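Local coordinates for crystal protein (Bacillus thuringiensis serovar dakota, PDB 2ZTB) that probably acts as an elongated, beta-rich pore-forming toxin of the aerolysin type, the proteolytically activated parasporin-2 that recognizes cancer cells, at residues Y57-Y62 against D192-A197; L8-L13 against N41-F46. All blocks are in the same frame, centred on the assembly; numbering follows the deposited sequence.

Contact 1. Residues Y57-Y62 against D192-A197; sequences YGYYCY and DGYFGA
Just after helix 53-56, G58 has positive phi and closes the last turn in a Schellman motif, from which the chain runs toward 192-197. Y59 makes the first contact. Its CG is anti to the carbonyl carbon, and CD2 at the ring edge comes within 3.5 Å of Y194 CG, above one face and offset to the rim. With ring centroids 5.1 Å apart and planes at 86°, the pair is T-shaped. A water donates to Y59 O and to Y194 O, each 2.8 Å away, joining the two backbones.

Y60 CB points away from 192-197 and the ring meets that of Y7, but its carbonyl is used twice: Y194 N donates to Y60 O at 2.8 Å from above the carbonyl plane, and G193 CA makes a CA-H...O contact at 3.1 Å to the same oxygen. Having no side chain, G193 allows that approach. C61 SG lies anti to the backbone N (chi1 -176°), and reaches F195 CE1 obliquely at 4.2 Å, a sulfur-aromatic contact; both residues are buried and pack against L40 and A215.

Y62 N donates to D192 O over 2.9 Å, nearly straight (172°), and D192 N returns a bond to Y62 O of 3.1 Å. The D192 side chain crosses that of Y62 obliquely, bringing OD1 near CD1; R5 salt-bridges its OD2 and lies against Y62 as a cation-pi partner.

The non-hydrogen-bonded pair C61/G193 and the adjacent hydrogen-bonded pair Y62/D192 form a short antiparallel ladder ending where strand 168-199 turns a corner, in the long-stranded architecture of aerolysin-type toxins.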
loop_
_atom_site.group_PDB
_atom_site.type_symbol
_atom_site.label_atom_id
_atom_site.label_comp_id
_atom_site.label_asym_id
_atom_site.label_seq_id
_atom_site.Cartn_x
_atom_site.Cartn_y
_atom_site.Cartn_z
ATOM N N TYR A 57 -16.327 23.219 23.182
ATOM C CA TYR A 57 -16.890 24.237 22.308
ATOM C C TYR A 57 -17.103 23.801 20.858
ATOM O O TYR A 57 -17.557 24.662 19.986
ATOM C CB TYR A 57 -16.064 25.526 22.412
ATOM C CG TYR A 57 -15.989 26.066 23.834
ATOM C CD1 TYR A 57 -15.002 25.636 24.723
ATOM C CD2 TYR A 57 -16.909 26.990 24.292
ATOM C CE1 TYR A 57 -14.936 26.125 26.030
ATOM C CE2 TYR A 57 -16.845 27.492 25.590
ATOM C CZ TYR A 57 -15.864 27.059 26.457
ATOM O OH TYR A 57 -15.822 27.561 27.745
ATOM N N GLY A 58 -16.785 22.466 20.601
ATOM C CA GLY A 58 -17.127 21.882 19.299
ATOM C C GLY A 58 -16.262 22.305 18.133
ATOM O O GLY A 58 -16.760 22.506 17.022
ATOM N N TYR A 59 -14.966 22.426 18.387
ATOM C CA TYR A 59 -13.977 22.761 17.363
ATOM C C TYR A 59 -13.052 21.567 17.151
ATOM O O TYR A 59 -12.226 21.261 18.008
ATOM C CB TYR A 59 -13.153 23.973 17.797
ATOM C CG TYR A 59 -13.881 25.286 17.700
ATOM C CD1 TYR A 59 -14.734 25.723 18.730
ATOM C CD2 TYR A 59 -13.707 26.105 16.584
ATOM C CE1 TYR A 59 -15.412 26.942 18.635
ATOM C CE2 TYR A 59 -14.369 27.327 16.483
ATOM C CZ TYR A 59 -15.219 27.738 17.508
ATOM O OH TYR A 59 -15.854 28.950 17.393
ATOM N N TYR A 60 -13.218 20.882 16.022
ATOM C CA TYR A 60 -12.461 19.665 15.734
ATOM C C TYR A 60 -11.473 19.866 14.599
ATOM O O TYR A 60 -11.482 20.901 13.933
ATOM C CB TYR A 60 -13.406 18.487 15.449
ATOM C CG TYR A 60 -14.221 18.104 16.657
ATOM C CD1 TYR A 60 -15.550 18.543 16.801
ATOM C CD2 TYR A 60 -13.657 17.342 17.677
ATOM C CE1 TYR A 60 -16.293 18.209 17.921
ATOM C CE2 TYR A 60 -14.382 17.005 18.793
ATOM C CZ TYR A 60 -15.700 17.440 18.916
ATOM O OH TYR A 60 -16.413 17.089 20.034
ATOM N N CYS A 61 -10.611 18.875 14.398
ATOM C CA CYS A 61 -9.569 18.949 13.382
ATOM C C CYS A 61 -9.277 17.555 12.824
ATOM O O CYS A 61 -9.025 16.606 13.578
ATOM C CB CYS A 61 -8.307 19.599 13.956
ATOM S SG CYS A 61 -6.982 19.850 12.792
ATOM N N TYR A 62 -9.315 17.459 11.499
ATOM C CA TYR A 62 -9.290 16.180 10.805
ATOM C C TYR A 62 -8.167 16.124 9.802
ATOM O O TYR A 62 -7.813 17.132 9.201
ATOM C CB TYR A 62 -10.605 15.935 10.057
ATOM C CG TYR A 62 -11.854 16.075 10.891
ATOM C CD1 TYR A 62 -12.539 17.296 10.960
ATOM C CD2 TYR A 62 -12.365 14.993 11.606
ATOM C CE1 TYR A 62 -13.696 17.437 11.724
ATOM C CE2 TYR A 62 -13.534 15.125 12.370
ATOM C CZ TYR A 62 -14.186 16.345 12.424
ATOM O OH TYR A 62 -15.341 16.471 13.178
ATOM N N ASP A 192 -7.972 19.909 7.927
ATOM C CA ASP A 192 -8.906 21.018 8.082
ATOM C C ASP A 192 -9.502 20.997 9.479
ATOM O O ASP A 192 -9.658 19.923 10.069
ATOM C CB ASP A 192 -10.015 20.980 7.015
ATOM C CG ASP A 192 -10.850 19.715 7.077
ATOM O OD1 ASP A 192 -11.896 19.747 7.766
ATOM O OD2 ASP A 192 -10.459 18.692 6.445
ATOM N N GLY A 193 -9.833 22.179 10.003
ATOM C CA GLY A 193 -10.384 22.292 11.355
ATOM C C GLY A 193 -9.557 23.189 12.257
ATOM O O GLY A 193 -8.832 24.051 11.774
ATOM N N TYR A 194 -9.639 22.969 13.568
ATOM C CA TYR A 194 -9.177 23.970 14.537
ATOM C C TYR A 194 -8.305 23.422 15.653
ATOM O O TYR A 194 -8.375 22.232 15.987
ATOM C CB TYR A 194 -10.378 24.719 15.152
ATOM C CG TYR A 194 -11.304 25.336 14.124
ATOM C CD1 TYR A 194 -12.284 24.561 13.490
ATOM C CD2 TYR A 194 -11.208 26.688 13.783
ATOM C CE1 TYR A 194 -13.126 25.098 12.533
ATOM C CE2 TYR A 194 -12.068 27.253 12.826
ATOM C CZ TYR A 194 -13.014 26.438 12.203
ATOM O OH TYR A 194 -13.874 26.954 11.260
ATOM N N PHE A 195 -7.474 24.315 16.200
ATOM C CA PHE A 195 -6.806 24.130 17.484
ATOM C C PHE A 195 -7.358 25.138 18.498
ATOM O O PHE A 195 -7.861 26.211 18.123
ATOM C CB PHE A 195 -5.314 24.362 17.346
ATOM C CG PHE A 195 -4.555 23.220 16.720
ATOM C CD1 PHE A 195 -4.611 22.993 15.355
ATOM C CD2 PHE A 195 -3.734 22.418 17.496
ATOM C CE1 PHE A 195 -3.898 21.951 14.776
ATOM C CE2 PHE A 195 -3.009 21.385 16.926
ATOM C CZ PHE A 195 -3.084 21.152 15.562
ATOM N N GLY A 196 -7.239 24.796 19.782
ATOM C CA GLY A 196 -7.707 25.649 20.879
ATOM C C GLY A 196 -6.529 26.082 21.731
ATOM O O GLY A 196 -5.492 25.433 21.729
ATOM N N ALA A 197 -6.670 27.197 22.432
ATOM C CA ALA A 197 -5.665 27.641 23.392
ATOM C C ALA A 197 -6.337 28.339 24.552
ATOM O O ALA A 197 -7.318 29.071 24.363
ATOM C CB ALA A 197 -4.632 28.569 22.733
HETATM O O HOH W 1 -9.540 20.404 17.760
#

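Contact 2. Residues L8-L13 against N41-F46; sequences LMFNEL and NNETYF
E43 has CG anti to its carbonyl carbon and an extended chain beyond it (chi2 161°), so its carboxylate reaches the backbone at the start of the 3-10 turn 10-13. F10, with chi1 at -87°, sends its ring back along E43 in the opposite direction. The two side chains slide past one another, E43 CB meeting F10 CD1 at the ring edge, 3.5 Å apart.

At the carboxylate, E43 OE1 takes a weak hydrogen bond from F10 N at 3.3 Å. A water accepts from N11 N at 3.0 Å and donates to E43 OE2 at 2.7 Å. Two successive N-H groups of the turn are thus directed at one carboxylate, directly or through water, which would probably stabilise its negative charge. M9, bent at chi2 and chi3, crosses E43 at about a right angle and lays CE beside both oxygens. Its backbone is held from within the turn, M9 N donating to the anti lone pair of E12 OE2 at 2.9 Å, an oxygen that also salt-bridges K63.

N41 ND2 donates to L8 O at 2.8 Å. The acceptor lies in the amide plane and the donor on a carbonyl lone pair, while N41 OD1 is bound to C61. Over one F10 face, Y45 CD1 stands 3.9 Å from F10 CG; the planes, inclined at 56°, make an edge-to-face pair.

F10 also packs on I38 and L40 of strand 37-40 and, with Y45, on P20 at the start of helix 20-31. The loop after strand 4-7 thereby lies against strand 43-46, which pairs with strand 37-40.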
loop_
_atom_site.group_PDB
_atom_site.type_symbol
_atom_site.label_atom_id
_atom_site.label_comp_id
_atom_site.label_asym_id
_atom_site.label_seq_id
_atom_site.Cartn_x
_atom_site.Cartn_y
_atom_site.Cartn_z
ATOM N N LEU A 8 -7.051 14.476 13.808
ATOM C CA LEU A 8 -5.622 14.707 13.851
ATOM C C LEU A 8 -5.209 14.543 15.315
ATOM O O LEU A 8 -5.940 14.958 16.231
ATOM C CB LEU A 8 -5.294 16.098 13.307
ATOM C CG LEU A 8 -3.811 16.498 13.219
ATOM C CD1 LEU A 8 -3.080 15.725 12.119
ATOM C CD2 LEU A 8 -3.680 18.027 13.017
ATOM N N MET A 9 -4.070 13.898 15.539
ATOM C CA MET A 9 -3.576 13.662 16.890
ATOM C C MET A 9 -2.303 14.483 17.146
ATOM O O MET A 9 -1.622 14.869 16.200
ATOM C CB MET A 9 -3.305 12.167 17.096
ATOM C CG MET A 9 -4.486 11.230 16.723
ATOM S SD MET A 9 -5.876 11.399 17.870
ATOM C CE MET A 9 -5.226 10.630 19.366
ATOM N N PHE A 10 -1.989 14.747 18.414
ATOM C CA PHE A 10 -0.768 15.480 18.773
ATOM C C PHE A 10 0.524 14.773 18.347
ATOM O O PHE A 10 1.522 15.445 18.047
ATOM C CB PHE A 10 -0.715 15.829 20.266
ATOM C CG PHE A 10 -1.401 17.142 20.617
ATOM C CD1 PHE A 10 -2.529 17.161 21.425
ATOM C CD2 PHE A 10 -0.909 18.354 20.143
ATOM C CE1 PHE A 10 -3.160 18.354 21.751
ATOM C CE2 PHE A 10 -1.536 19.556 20.465
ATOM C CZ PHE A 10 -2.663 19.557 21.268
ATOM N N ASN A 11 0.510 13.433 18.333
ATOM C CA ASN A 11 1.697 12.657 17.979
ATOM C C ASN A 11 1.936 12.570 16.474
ATOM O O ASN A 11 2.872 11.919 16.019
ATOM C CB ASN A 11 1.728 11.278 18.681
ATOM C CG ASN A 11 0.684 10.262 18.142
ATOM O OD1 ASN A 11 0.756 9.085 18.490
ATOM N ND2 ASN A 11 -0.259 10.701 17.315
ATOM N N GLU A 12 1.093 13.268 15.721
ATOM C CA GLU A 12 1.174 13.355 14.260
ATOM C C GLU A 12 1.540 14.755 13.772
ATOM O O GLU A 12 1.630 14.973 12.565
ATOM C CB GLU A 12 -0.192 13.076 13.650
ATOM C CG GLU A 12 -0.637 11.669 13.704
ATOM C CD GLU A 12 -1.979 11.523 13.040
ATOM O OE1 GLU A 12 -1.994 10.990 11.914
ATOM O OE2 GLU A 12 -2.991 11.977 13.622
ATOM N N LEU A 13 1.693 15.703 14.693
ATOM C CA LEU A 13 2.057 17.083 14.344
ATOM C C LEU A 13 3.342 17.176 13.530
ATOM O O LEU A 13 3.441 17.994 12.622
ATOM C CB LEU A 13 2.103 17.954 15.603
ATOM C CG LEU A 13 0.844 18.827 15.817
ATOM C CD1 LEU A 13 -0.488 18.151 15.488
ATOM C CD2 LEU A 13 0.806 19.500 17.193
ATOM N N ASN A 41 -8.958 18.402 19.331
ATOM C CA ASN A 41 -9.989 17.365 19.467
ATOM C C ASN A 41 -10.173 16.966 20.945
ATOM O O ASN A 41 -10.601 17.808 21.750
ATOM C CB ASN A 41 -9.671 16.179 18.552
ATOM C CG ASN A 41 -9.561 16.591 17.090
ATOM O OD1 ASN A 41 -10.456 17.240 16.558
ATOM N ND2 ASN A 41 -8.466 16.207 16.432
ATOM N N ASN A 42 -9.810 15.732 21.317
ATOM C CA ASN A 42 -9.941 15.288 22.722
ATOM C C ASN A 42 -8.669 15.296 23.593
ATOM O O ASN A 42 -8.653 14.726 24.695
ATOM C CB ASN A 42 -10.651 13.931 22.803
ATOM C CG ASN A 42 -12.118 14.024 22.410
ATOM O OD1 ASN A 42 -12.470 13.596 21.238
ATOM N ND2 ASN A 42 -12.993 14.594 23.386
ATOM N N GLU A 43 -7.626 15.977 23.115
ATOM C CA GLU A 43 -6.346 16.058 23.813
ATOM C C GLU A 43 -6.017 17.502 24.153
ATOM O O GLU A 43 -6.564 18.429 23.562
ATOM C CB GLU A 43 -5.222 15.547 22.916
ATOM C CG GLU A 43 -5.298 14.114 22.452
ATOM C CD GLU A 43 -4.410 13.898 21.250
ATOM O OE1 GLU A 43 -4.805 14.347 20.147
ATOM O OE2 GLU A 43 -3.324 13.291 21.408
ATOM N N THR A 44 -5.107 17.673 25.109
ATOM C CA THR A 44 -4.590 18.960 25.505
ATOM C C THR A 44 -3.077 18.846 25.586
ATOM O O THR A 44 -2.545 17.740 25.641
ATOM C CB THR A 44 -5.122 19.408 26.891
ATOM O OG1 THR A 44 -4.554 18.591 27.923
ATOM C CG2 THR A 44 -6.642 19.356 26.959
ATOM N N TYR A 45 -2.390 19.986 25.575
ATOM C CA TYR A 45 -0.952 20.033 25.812
ATOM C C TYR A 45 -0.628 21.215 26.731
ATOM O O TYR A 45 -1.355 22.216 26.751
ATOM C CB TYR A 45 -0.186 20.123 24.485
ATOM C CG TYR A 45 0.972 19.141 24.359
ATOM C CD1 TYR A 45 0.794 17.885 23.775
ATOM C CD2 TYR A 45 2.236 19.464 24.837
ATOM C CE1 TYR A 45 1.857 16.982 23.662
ATOM C CE2 TYR A 45 3.297 18.580 24.738
ATOM C CZ TYR A 45 3.107 17.355 24.152
ATOM O OH TYR A 45 4.180 16.509 24.056
ATOM N N PHE A 46 0.451 21.080 27.497
ATOM C CA PHE A 46 0.907 22.087 28.460
ATOM C C PHE A 46 -0.132 22.330 29.567
ATOM O O PHE A 46 -0.891 21.422 29.898
ATOM C CB PHE A 46 1.353 23.395 27.761
ATOM C CG PHE A 46 2.219 23.172 26.544
ATOM C CD1 PHE A 46 1.710 23.383 25.262
ATOM C CD2 PHE A 46 3.536 22.733 26.673
ATOM C CE1 PHE A 46 2.490 23.167 24.137
ATOM C CE2 PHE A 46 4.328 22.515 25.539
ATOM C CZ PHE A 46 3.800 22.739 24.271
HETATM O O HOH W 2 -1.171 12.008 20.378
#

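Contacts 1 and 2 are neighbours, their centres about 10 Å apart and both about 26 to 30 Å from the chain centre, near one end of the elongated molecule. Each is partly buried. N41 OD1 accepts from C61 N at 2.7 Å and C61 O accepts from L8 N at 2.9 Å, so C61 of strand 61-90 serves contact 1 while contact 2 binds its N and O. F195 and L13 meet in the shared apolar interior. Their chemistry differs: 57-62 with 192-197 is mainly backbone pairing of two long strands, whereas 8-13 with 41-46 lacks a beta ladder and relies on carboxylate and carboxamide side chains gripping loop backbone. Each adds one edge-to-face aromatic pair and one bridging water.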